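Local coordinates for protein vacuolar aminopeptidase 1 (Saccharomyces cerevisiae, PDB 5JGF) that removes N-terminal amino acids, preferably neutral or hydrophobic ones, from peptides in the vacuole as a dodecameric dizinc aminopeptidase, and is the major cargo of cytoplasm-to-vacuole targeting, at residues 87-95 / 260-270; 339-350 / 426-437. All coordinates share one frame; numbering follows the deposited sequence.

Contact 1 of 2, residues 87-95 / 260-270; sequences VIGSHVDAL and RLDDRLCSFAA. With ZN (zinc ion), chain K; ZN (zinc ion), chain L.
His91 and Asp262 meet on one zinc of the dinuclear site of this M18 aminopeptidase, where the C-terminal end of strand 87-91 in the central mixed sheet runs over segment 260-270. The strand crosses the helix at -147°, the axes 7.1 Å apart. From CB, with chi1 at 69° placing CG between the backbone N and the carbonyl carbon, the His91 ring extends with Asp263 CB over one face. At its edge ND1 donates to Asp93 O at 3.0 Å, close to the ring plane, which helps fix the ring's rotation; at the tip NE2 binds the zinc of chain K at 2.1 Å. Asp262 OD1 binds the same ion, its carboxylate plane turned 65° from the ring, while OD2 reaches the zinc of chain L at 2.0 Å, so one carboxylate bridges both metals. Glu299 and His438 also bind that second ion. A cis peptide joins Asp262 to Asp263, whose OD2 accepts His91 N on its anti side at 3.2 Å. Farther along, Ile88 CG2 packs on Ala270 CB. Beyond the strand, Ala94 CB lies over the centre of the Arg264 guanidinium, whose extended chain brings both NE (2.8 Å) and NH2 (3.0 Å) in its own plane to the single oxygen Val92 O.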
loop_
_atom_site.group_PDB
_atom_site.type_symbol
_atom_site.label_atom_id
_atom_site.label_comp_id
_atom_site.label_asym_id
_atom_site.label_seq_id
_atom_site.Cartn_x
_atom_site.Cartn_y
_atom_site.Cartn_z
ATOM N N VAL D 87 -41.744 9.411 37.303
ATOM C CA VAL D 87 -41.787 8.758 35.998
ATOM C C VAL D 87 -40.746 7.686 35.698
ATOM O O VAL D 87 -39.592 7.792 36.109
ATOM C CB VAL D 87 -41.614 9.808 34.866
ATOM C CG1 VAL D 87 -41.741 9.134 33.504
ATOM C CG2 VAL D 87 -42.620 10.939 35.020
ATOM N N ILE D 88 -41.170 6.657 34.972
ATOM C CA ILE D 88 -40.242 5.639 34.495
ATOM C C ILE D 88 -40.514 5.568 33.000
ATOM O O ILE D 88 -41.637 5.280 32.574
ATOM C CB ILE D 88 -40.462 4.230 35.087
ATOM C CG1 ILE D 88 -40.170 4.224 36.588
ATOM C CG2 ILE D 88 -39.502 3.244 34.400
ATOM C CD1 ILE D 88 -40.255 2.841 37.217
ATOM N N GLY D 89 -39.496 5.863 32.199
ATOM C CA GLY D 89 -39.661 5.811 30.759
ATOM C C GLY D 89 -38.787 4.727 30.161
ATOM O O GLY D 89 -37.599 4.660 30.460
ATOM N N SER D 90 -39.374 3.876 29.324
ATOM C CA SER D 90 -38.636 2.788 28.686
ATOM C C SER D 90 -39.117 2.628 27.251
ATOM O O SER D 90 -40.117 3.233 26.856
ATOM C CB SER D 90 -38.865 1.474 29.441
ATOM O OG SER D 90 -38.414 1.566 30.780
ATOM N N HIS D 91 -38.414 1.825 26.458
ATOM C CA HIS D 91 -38.860 1.625 25.088
ATOM C C HIS D 91 -39.267 0.182 24.843
ATOM O O HIS D 91 -38.658 -0.749 25.370
ATOM C CB HIS D 91 -37.804 2.120 24.073
ATOM C CG HIS D 91 -36.542 1.311 24.023
ATOM N ND1 HIS D 91 -36.378 0.245 23.165
ATOM C CD2 HIS D 91 -35.352 1.477 24.647
ATOM C CE1 HIS D 91 -35.138 -0.208 23.258
ATOM N NE2 HIS D 91 -34.495 0.523 24.150
ATOM N N VAL D 92 -40.337 0.008 24.075
ATOM C CA VAL D 92 -40.849 -1.321 23.783
ATOM C C VAL D 92 -40.497 -1.843 22.401
ATOM O O VAL D 92 -40.823 -2.979 22.073
ATOM C CB VAL D 92 -42.379 -1.385 23.974
ATOM C CG1 VAL D 92 -42.710 -1.399 25.456
ATOM C CG2 VAL D 92 -43.043 -0.195 23.294
ATOM N N ASP D 93 -39.854 -1.019 21.578
ATOM C CA ASP D 93 -39.450 -1.503 20.267
ATOM C C ASP D 93 -38.136 -2.245 20.486
ATOM O O ASP D 93 -37.394 -1.941 21.422
ATOM C CB ASP D 93 -39.244 -0.351 19.270
ATOM C CG ASP D 93 -38.140 0.612 19.688
ATOM O OD1 ASP D 93 -37.275 0.933 18.836
ATOM O OD2 ASP D 93 -38.139 1.061 20.852
ATOM N N ALA D 94 -37.869 -3.240 19.650
ATOM C CA ALA D 94 -36.629 -4.000 19.746
ATOM C C ALA D 94 -36.121 -4.253 18.336
ATOM O O ALA D 94 -36.896 -4.220 17.379
ATOM C CB ALA D 94 -36.869 -5.322 20.452
ATOM N N LEU D 95 -34.822 -4.493 18.201
ATOM C CA LEU D 95 -34.262 -4.767 16.884
ATOM C C LEU D 95 -35.050 -5.906 16.257
ATOM O O LEU D 95 -35.358 -6.901 16.920
ATOM C CB LEU D 95 -32.784 -5.156 16.990
ATOM C CG LEU D 95 -31.788 -4.042 16.653
ATOM C CD1 LEU D 95 -31.983 -2.871 17.610
ATOM C CD2 LEU D 95 -30.363 -4.580 16.747
ATOM N N ARG D 260 -34.897 -10.188 22.350
ATOM C CA ARG D 260 -35.504 -8.880 22.545
ATOM C C ARG D 260 -35.517 -8.321 23.974
ATOM O O ARG D 260 -36.484 -7.678 24.380
ATOM C CB ARG D 260 -36.928 -8.939 21.965
ATOM C CG ARG D 260 -36.966 -9.564 20.550
ATOM C CD ARG D 260 -38.378 -9.736 19.980
ATOM N NE ARG D 260 -39.175 -10.757 20.666
ATOM C CZ ARG D 260 -39.160 -12.059 20.384
ATOM N NH1 ARG D 260 -39.932 -12.893 21.073
ATOM N NH2 ARG D 260 -38.389 -12.535 19.413
ATOM N N LEU D 261 -34.440 -8.548 24.726
ATOM C CA LEU D 261 -34.342 -8.036 26.096
ATOM C C LEU D 261 -34.287 -6.501 26.118
ATOM O O LEU D 261 -34.836 -5.862 27.005
ATOM C CB LEU D 261 -33.105 -8.614 26.800
ATOM C CG LEU D 261 -33.049 -10.120 27.068
ATOM C CD1 LEU D 261 -31.822 -10.434 27.914
ATOM C CD2 LEU D 261 -34.316 -10.564 27.802
ATOM N N ASP D 262 -33.609 -5.919 25.140
ATOM C CA ASP D 262 -33.491 -4.472 25.023
ATOM C C ASP D 262 -34.701 -3.971 24.223
ATOM O O ASP D 262 -34.789 -4.257 23.031
ATOM C CB ASP D 262 -32.198 -4.161 24.251
ATOM C CG ASP D 262 -31.968 -2.676 24.020
ATOM O OD1 ASP D 262 -32.745 -1.844 24.518
ATOM O OD2 ASP D 262 -30.970 -2.329 23.346
ATOM N N ASP D 263 -35.658 -3.268 24.838
ATOM C CA ASP D 263 -35.670 -2.883 26.256
ATOM C C ASP D 263 -36.948 -3.416 26.942
ATOM O O ASP D 263 -37.479 -2.802 27.866
ATOM C CB ASP D 263 -35.591 -1.340 26.334
ATOM C CG ASP D 263 -35.510 -0.798 27.760
ATOM O OD1 ASP D 263 -34.909 -1.458 28.631
ATOM O OD2 ASP D 263 -36.035 0.312 28.018
ATOM N N ARG D 264 -37.445 -4.561 26.489
ATOM C CA ARG D 264 -38.660 -5.127 27.070
ATOM C C ARG D 264 -38.377 -5.668 28.466
ATOM O O ARG D 264 -39.294 -5.900 29.261
ATOM C CB ARG D 264 -39.218 -6.207 26.135
ATOM C CG ARG D 264 -39.789 -5.579 24.864
ATOM C CD ARG D 264 -40.007 -6.532 23.698
ATOM N NE ARG D 264 -40.388 -5.743 22.530
ATOM C CZ ARG D 264 -40.688 -6.242 21.335
ATOM N NH1 ARG D 264 -40.656 -7.550 21.135
ATOM N NH2 ARG D 264 -41.006 -5.428 20.333
ATOM N N LEU D 265 -37.095 -5.852 28.778
ATOM C CA LEU D 265 -36.699 -6.322 30.110
ATOM C C LEU D 265 -37.057 -5.228 31.131
ATOM O O LEU D 265 -37.715 -5.495 32.141
ATOM C CB LEU D 265 -35.189 -6.610 30.139
ATOM C CG LEU D 265 -34.526 -7.002 31.462
ATOM C CD1 LEU D 265 -35.268 -8.170 32.113
ATOM C CD2 LEU D 265 -33.071 -7.375 31.186
ATOM N N CYS D 266 -36.618 -4.001 30.864
ATOM C CA CYS D 266 -36.929 -2.883 31.757
ATOM C C CYS D 266 -38.405 -2.506 31.663
ATOM O O CYS D 266 -39.024 -2.144 32.662
ATOM C CB CYS D 266 -36.085 -1.651 31.415
ATOM S SG CYS D 266 -34.383 -1.731 31.989
ATOM N N SER D 267 -38.963 -2.572 30.459
ATOM C CA SER D 267 -40.371 -2.230 30.272
ATOM C C SER D 267 -41.260 -3.138 31.115
ATOM O O SER D 267 -42.156 -2.662 31.810
ATOM C CB SER D 267 -40.762 -2.343 28.797
ATOM O OG SER D 267 -40.139 -1.319 28.039
ATOM N N PHE D 268 -41.001 -4.441 31.057
ATOM C CA PHE D 268 -41.774 -5.420 31.824
ATOM C C PHE D 268 -41.600 -5.184 33.326
ATOM O O PHE D 268 -42.581 -5.115 34.075
ATOM C CB PHE D 268 -41.315 -6.837 31.473
ATOM C CG PHE D 268 -42.066 -7.925 32.196
ATOM C CD1 PHE D 268 -43.278 -8.401 31.701
ATOM C CD2 PHE D 268 -41.553 -8.484 33.365
ATOM C CE1 PHE D 268 -43.970 -9.425 32.360
ATOM C CE2 PHE D 268 -42.236 -9.506 34.031
ATOM C CZ PHE D 268 -43.446 -9.977 33.526
ATOM N N ALA D 269 -40.348 -5.060 33.764
ATOM C CA ALA D 269 -40.062 -4.838 35.177
ATOM C C ALA D 269 -40.722 -3.559 35.688
ATOM O O ALA D 269 -41.265 -3.536 36.794
ATOM C CB ALA D 269 -38.554 -4.775 35.407
ATOM N N ALA D 270 -40.673 -2.495 34.890
ATOM C CA ALA D 270 -41.277 -1.230 35.298
ATOM C C ALA D 270 -42.801 -1.320 35.380
ATOM O O ALA D 270 -43.403 -0.818 36.334
ATOM C CB ALA D 270 -40.866 -0.112 34.337
HETATM ZN ZN ZN K . -32.461 0.114 24.699
HETATM ZN ZN ZN L . -30.993 -0.961 21.868
HETATM O O HOH W 1 -33.377 -3.995 20.728
HETATM O O HOH W 2 -30.227 -0.235 25.555
HETATM O O HOH W 3 -31.654 0.731 22.923
#

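Contact 2 of 2, residues 339-350 / 426-437; sequences IILSADVNHLYN and RTIDLGIAQLSM. With ZN (zinc ion), chain K.
Ser342 OG donates to Asp429 OD1 at 2.7 Å, joining the side chains of two neighbouring parallel strands in the central sheet; the hydroxyl comes from above the carboxylate plane. Chi1 of 173° sets OG trans to the Ser342 nitrogen, reaching across to the other strand. Around this pair the backbone ladder runs from Ile340 N on Arg426 O to Asp344 N on Leu430 O (2.9 Å), while Leu341 CD2 packs against Ile428 CD1 on the sheet face away from Asp429. Thr414 and the backbone N of Ala380 also hold the Asp429 carboxylate. With an alanine at Asp429, the Ser342 hydroxyl would probably lose its buried acceptor and Thr414 and Ala380 N a shared mate. After an interruption in the ladder, pairing resumes with Gln434 N on Asn346 O, and Met437 CE lies over one face of the His347 ring, 3.7 Å from its centroid. Phe170 of a second subunit also meets this ring. His347 and Asp344 probably help bind substrate, as inferred from relatives, and Asp344 grips the zinc of chain K through OD1 (2.1 Å) and a longer bond from OD2. The bond from Asp344 N to Leu430 O thus ties a metal-binding residue directly to the next strand.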
loop_
_atom_site.group_PDB
_atom_site.type_symbol
_atom_site.label_atom_id
_atom_site.label_comp_id
_atom_site.label_asym_id
_atom_site.label_seq_id
_atom_site.Cartn_x
_atom_site.Cartn_y
_atom_site.Cartn_z
ATOM N N ILE D 339 -39.080 13.570 38.982
ATOM C CA ILE D 339 -37.922 12.698 38.817
ATOM C C ILE D 339 -38.280 11.692 37.733
ATOM O O ILE D 339 -39.288 10.990 37.831
ATOM C CB ILE D 339 -37.565 11.922 40.112
ATOM C CG1 ILE D 339 -36.914 12.861 41.136
ATOM C CG2 ILE D 339 -36.611 10.768 39.781
ATOM C CD1 ILE D 339 -35.587 13.461 40.686
ATOM N N ILE D 340 -37.466 11.637 36.686
ATOM C CA ILE D 340 -37.709 10.700 35.605
ATOM C C ILE D 340 -36.619 9.641 35.606
ATOM O O ILE D 340 -35.432 9.965 35.620
ATOM C CB ILE D 340 -37.684 11.391 34.219
ATOM C CG1 ILE D 340 -38.779 12.460 34.133
ATOM C CG2 ILE D 340 -37.880 10.350 33.118
ATOM C CD1 ILE D 340 -38.784 13.231 32.809
ATOM N N LEU D 341 -37.020 8.376 35.627
ATOM C CA LEU D 341 -36.045 7.304 35.552
ATOM C C LEU D 341 -36.122 6.833 34.111
ATOM O O LEU D 341 -37.152 6.321 33.677
ATOM C CB LEU D 341 -36.389 6.128 36.479
ATOM C CG LEU D 341 -36.394 6.314 38.000
ATOM C CD1 LEU D 341 -36.467 4.943 38.670
ATOM C CD2 LEU D 341 -35.136 7.047 38.447
ATOM N N SER D 342 -35.052 7.055 33.357
ATOM C CA SER D 342 -34.995 6.599 31.976
ATOM C C SER D 342 -34.435 5.189 32.114
ATOM O O SER D 342 -33.233 5.011 32.302
ATOM C CB SER D 342 -34.036 7.471 31.164
ATOM O OG SER D 342 -33.849 6.932 29.868
ATOM N N ALA D 343 -35.313 4.193 32.046
ATOM C CA ALA D 343 -34.907 2.806 32.221
ATOM C C ALA D 343 -34.648 2.083 30.911
ATOM O O ALA D 343 -35.579 1.713 30.197
ATOM C CB ALA D 343 -35.964 2.054 33.034
ATOM N N ASP D 344 -33.369 1.890 30.604
ATOM C CA ASP D 344 -32.963 1.193 29.392
ATOM C C ASP D 344 -31.816 0.274 29.796
ATOM O O ASP D 344 -30.930 0.665 30.555
ATOM C CB ASP D 344 -32.495 2.189 28.324
ATOM C CG ASP D 344 -32.472 1.582 26.931
ATOM O OD1 ASP D 344 -32.679 0.360 26.814
ATOM O OD2 ASP D 344 -32.247 2.329 25.953
ATOM N N VAL D 345 -31.848 -0.958 29.308
ATOM C CA VAL D 345 -30.812 -1.923 29.638
ATOM C C VAL D 345 -29.418 -1.392 29.332
ATOM O O VAL D 345 -29.226 -0.637 28.379
ATOM C CB VAL D 345 -31.019 -3.241 28.860
ATOM C CG1 VAL D 345 -32.302 -3.920 29.323
ATOM C CG2 VAL D 345 -31.080 -2.959 27.358
ATOM N N ASN D 346 -28.455 -1.757 30.171
ATOM C CA ASN D 346 -27.077 -1.359 29.942
ATOM C C ASN D 346 -26.246 -2.636 29.841
ATOM O O ASN D 346 -26.798 -3.738 29.807
ATOM C CB ASN D 346 -26.551 -0.414 31.033
ATOM C CG ASN D 346 -27.149 -0.688 32.390
ATOM O OD1 ASN D 346 -27.279 -1.835 32.800
ATOM N ND2 ASN D 346 -27.501 0.377 33.106
ATOM N N HIS D 347 -24.928 -2.502 29.815
ATOM C CA HIS D 347 -24.070 -3.661 29.600
ATOM C C HIS D 347 -23.469 -4.421 30.766
ATOM O O HIS D 347 -22.717 -3.865 31.564
ATOM C CB HIS D 347 -22.925 -3.256 28.669
ATOM C CG HIS D 347 -23.375 -2.568 27.419
ATOM N ND1 HIS D 347 -23.956 -3.241 26.366
ATOM C CD2 HIS D 347 -23.339 -1.262 27.057
ATOM C CE1 HIS D 347 -24.257 -2.382 25.409
ATOM N NE2 HIS D 347 -23.894 -1.174 25.804
ATOM N N LEU D 348 -23.786 -5.710 30.842
ATOM C CA LEU D 348 -23.204 -6.567 31.863
ATOM C C LEU D 348 -21.758 -6.799 31.441
ATOM O O LEU D 348 -21.452 -6.841 30.249
ATOM C CB LEU D 348 -23.896 -7.931 31.904
ATOM C CG LEU D 348 -25.118 -8.139 32.793
ATOM C CD1 LEU D 348 -25.651 -9.558 32.584
ATOM C CD2 LEU D 348 -24.732 -7.923 34.253
ATOM N N TYR D 349 -20.875 -6.949 32.417
ATOM C CA TYR D 349 -19.479 -7.228 32.132
ATOM C C TYR D 349 -19.413 -8.533 31.339
ATOM O O TYR D 349 -20.014 -9.530 31.737
ATOM C CB TYR D 349 -18.716 -7.408 33.443
ATOM C CG TYR D 349 -17.250 -7.736 33.273
ATOM C CD1 TYR D 349 -16.334 -6.755 32.896
ATOM C CD2 TYR D 349 -16.774 -9.027 33.506
ATOM C CE1 TYR D 349 -14.973 -7.051 32.759
ATOM C CE2 TYR D 349 -15.418 -9.333 33.371
ATOM C CZ TYR D 349 -14.526 -8.340 32.999
ATOM O OH TYR D 349 -13.187 -8.631 32.873
ATOM N N ASN D 350 -18.707 -8.526 30.210
ATOM C CA ASN D 350 -18.540 -9.745 29.413
ATOM C C ASN D 350 -17.093 -10.151 29.686
ATOM O O ASN D 350 -16.165 -9.481 29.237
ATOM C CB ASN D 350 -18.728 -9.466 27.918
ATOM C CG ASN D 350 -18.640 -10.729 27.079
ATOM O OD1 ASN D 350 -17.834 -11.614 27.365
ATOM N ND2 ASN D 350 -19.460 -10.816 26.033
ATOM N N ARG D 426 -35.221 16.591 36.290
ATOM C CA ARG D 426 -34.022 15.809 36.557
ATOM C C ARG D 426 -34.324 14.382 36.110
ATOM O O ARG D 426 -35.325 13.781 36.517
ATOM C CB ARG D 426 -33.681 15.859 38.046
ATOM C CG ARG D 426 -32.536 14.952 38.454
ATOM C CD ARG D 426 -31.926 15.402 39.770
ATOM N NE ARG D 426 -30.987 16.510 39.595
ATOM C CZ ARG D 426 -31.071 17.674 40.231
ATOM N NH1 ARG D 426 -30.165 18.615 40.013
ATOM N NH2 ARG D 426 -32.071 17.907 41.075
ATOM N N THR D 427 -33.453 13.847 35.261
ATOM C CA THR D 427 -33.636 12.514 34.708
ATOM C C THR D 427 -32.432 11.633 35.015
ATOM O O THR D 427 -31.287 12.076 34.924
ATOM C CB THR D 427 -33.834 12.613 33.183
ATOM O OG1 THR D 427 -34.995 13.412 32.915
ATOM C CG2 THR D 427 -33.994 11.234 32.555
ATOM N N ILE D 428 -32.704 10.385 35.379
ATOM C CA ILE D 428 -31.657 9.436 35.723
ATOM C C ILE D 428 -31.691 8.230 34.795
ATOM O O ILE D 428 -32.697 7.521 34.722
ATOM C CB ILE D 428 -31.836 8.950 37.177
ATOM C CG1 ILE D 428 -31.927 10.166 38.104
ATOM C CG2 ILE D 428 -30.676 8.043 37.584
ATOM C CD1 ILE D 428 -32.732 9.926 39.356
ATOM N N ASP D 429 -30.596 8.005 34.076
ATOM C CA ASP D 429 -30.514 6.861 33.180
ATOM C C ASP D 429 -29.970 5.671 33.955
ATOM O O ASP D 429 -28.919 5.753 34.587
ATOM C CB ASP D 429 -29.604 7.174 31.986
ATOM C CG ASP D 429 -30.354 7.832 30.839
ATOM O OD1 ASP D 429 -31.130 7.133 30.150
ATOM O OD2 ASP D 429 -30.173 9.048 30.631
ATOM N N LEU D 430 -30.711 4.569 33.918
ATOM C CA LEU D 430 -30.318 3.349 34.606
ATOM C C LEU D 430 -31.075 2.202 33.965
ATOM O O LEU D 430 -31.868 2.409 33.050
ATOM C CB LEU D 430 -30.661 3.441 36.099
ATOM C CG LEU D 430 -32.059 3.933 36.504
ATOM C CD1 LEU D 430 -33.128 2.955 36.051
ATOM C CD2 LEU D 430 -32.105 4.101 38.028
ATOM N N GLY D 431 -30.835 0.989 34.438
ATOM C CA GLY D 431 -31.538 -0.135 33.862
ATOM C C GLY D 431 -30.992 -1.454 34.341
ATOM O O GLY D 431 -30.068 -1.498 35.151
ATOM N N ILE D 432 -31.592 -2.530 33.853
ATOM C CA ILE D 432 -31.162 -3.871 34.200
ATOM C C ILE D 432 -30.104 -4.205 33.155
ATOM O O ILE D 432 -30.357 -4.090 31.957
ATOM C CB ILE D 432 -32.341 -4.864 34.101
ATOM C CG1 ILE D 432 -33.448 -4.440 35.075
ATOM C CG2 ILE D 432 -31.862 -6.282 34.407
ATOM C CD1 ILE D 432 -34.737 -5.246 34.952
ATOM N N ALA D 433 -28.917 -4.589 33.611
ATOM C CA ALA D 433 -27.824 -4.910 32.704
ATOM C C ALA D 433 -28.007 -6.263 32.034
ATOM O O ALA D 433 -28.591 -7.180 32.608
ATOM C CB ALA D 433 -26.496 -4.875 33.457
ATOM N N GLN D 434 -27.503 -6.380 30.811
ATOM C CA GLN D 434 -27.594 -7.627 30.070
ATOM C C GLN D 434 -26.346 -7.848 29.230
ATOM O O GLN D 434 -25.577 -6.921 28.970
ATOM C CB GLN D 434 -28.810 -7.622 29.136
ATOM C CG GLN D 434 -28.760 -6.535 28.070
ATOM C CD GLN D 434 -29.693 -6.816 26.910
ATOM O OE1 GLN D 434 -29.394 -7.642 26.038
ATOM N NE2 GLN D 434 -30.833 -6.143 26.896
ATOM N N LEU D 435 -26.152 -9.091 28.814
ATOM C CA LEU D 435 -25.032 -9.452 27.959
ATOM C C LEU D 435 -25.568 -9.451 26.538
ATOM O O LEU D 435 -26.775 -9.569 26.327
ATOM C CB LEU D 435 -24.539 -10.865 28.276
ATOM C CG LEU D 435 -23.672 -11.106 29.509
ATOM C CD1 LEU D 435 -23.534 -12.607 29.741
ATOM C CD2 LEU D 435 -22.308 -10.462 29.305
ATOM N N SER D 436 -24.670 -9.295 25.573
ATOM C CA SER D 436 -25.036 -9.368 24.165
ATOM C C SER D 436 -26.188 -8.482 23.711
ATOM O O SER D 436 -27.069 -8.938 22.980
ATOM C CB SER D 436 -25.365 -10.824 23.819
ATOM O OG SER D 436 -24.375 -11.707 24.331
ATOM N N MET D 437 -26.186 -7.222 24.125
ATOM C CA MET D 437 -27.248 -6.317 23.713
ATOM C C MET D 437 -27.292 -6.280 22.179
ATOM O O MET D 437 -26.252 -6.296 21.520
ATOM C CB MET D 437 -26.986 -4.916 24.268
ATOM C CG MET D 437 -28.207 -4.023 24.278
ATOM S SD MET D 437 -27.831 -2.400 24.928
ATOM C CE MET D 437 -27.438 -2.793 26.636
HETATM ZN ZN ZN K . -32.461 0.114 24.699
HETATM O O HOH W 4 -31.266 4.512 30.368
HETATM O O HOH W 2 -30.227 -0.235 25.555
HETATM O O HOH W 5 -24.362 -6.026 26.447
HETATM O O HOH W 6 -21.858 -8.970 25.901
HETATM O O HOH W 3 -31.654 0.731 22.923
#

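How the contacts relate
Contacts 1 and 2, their centres about 10 Å apart, share one sheet and one metal. Strands 86-91 and 339-347 are neighbours in it, probably hydrogen-bonded through Leu341 N to Val87 O (2.7 Å) and Gly89 N to Leu341 O (2.8 Å), so three parallel strands lead into the catalytic site. At the C-terminal ends of two of these strands, His91 and Asp344 bind the zinc of chain K, and Asp262 joins them from near the beginning of 260-270. Waters 2 and 3 bind this zinc too, and water 3 bridges to the zinc of chain L. Beside the site, Asp263 CG lies 3.2 Å from Asp344 OD1, packing Asp263 of contact 1 against the strand end of contact 2.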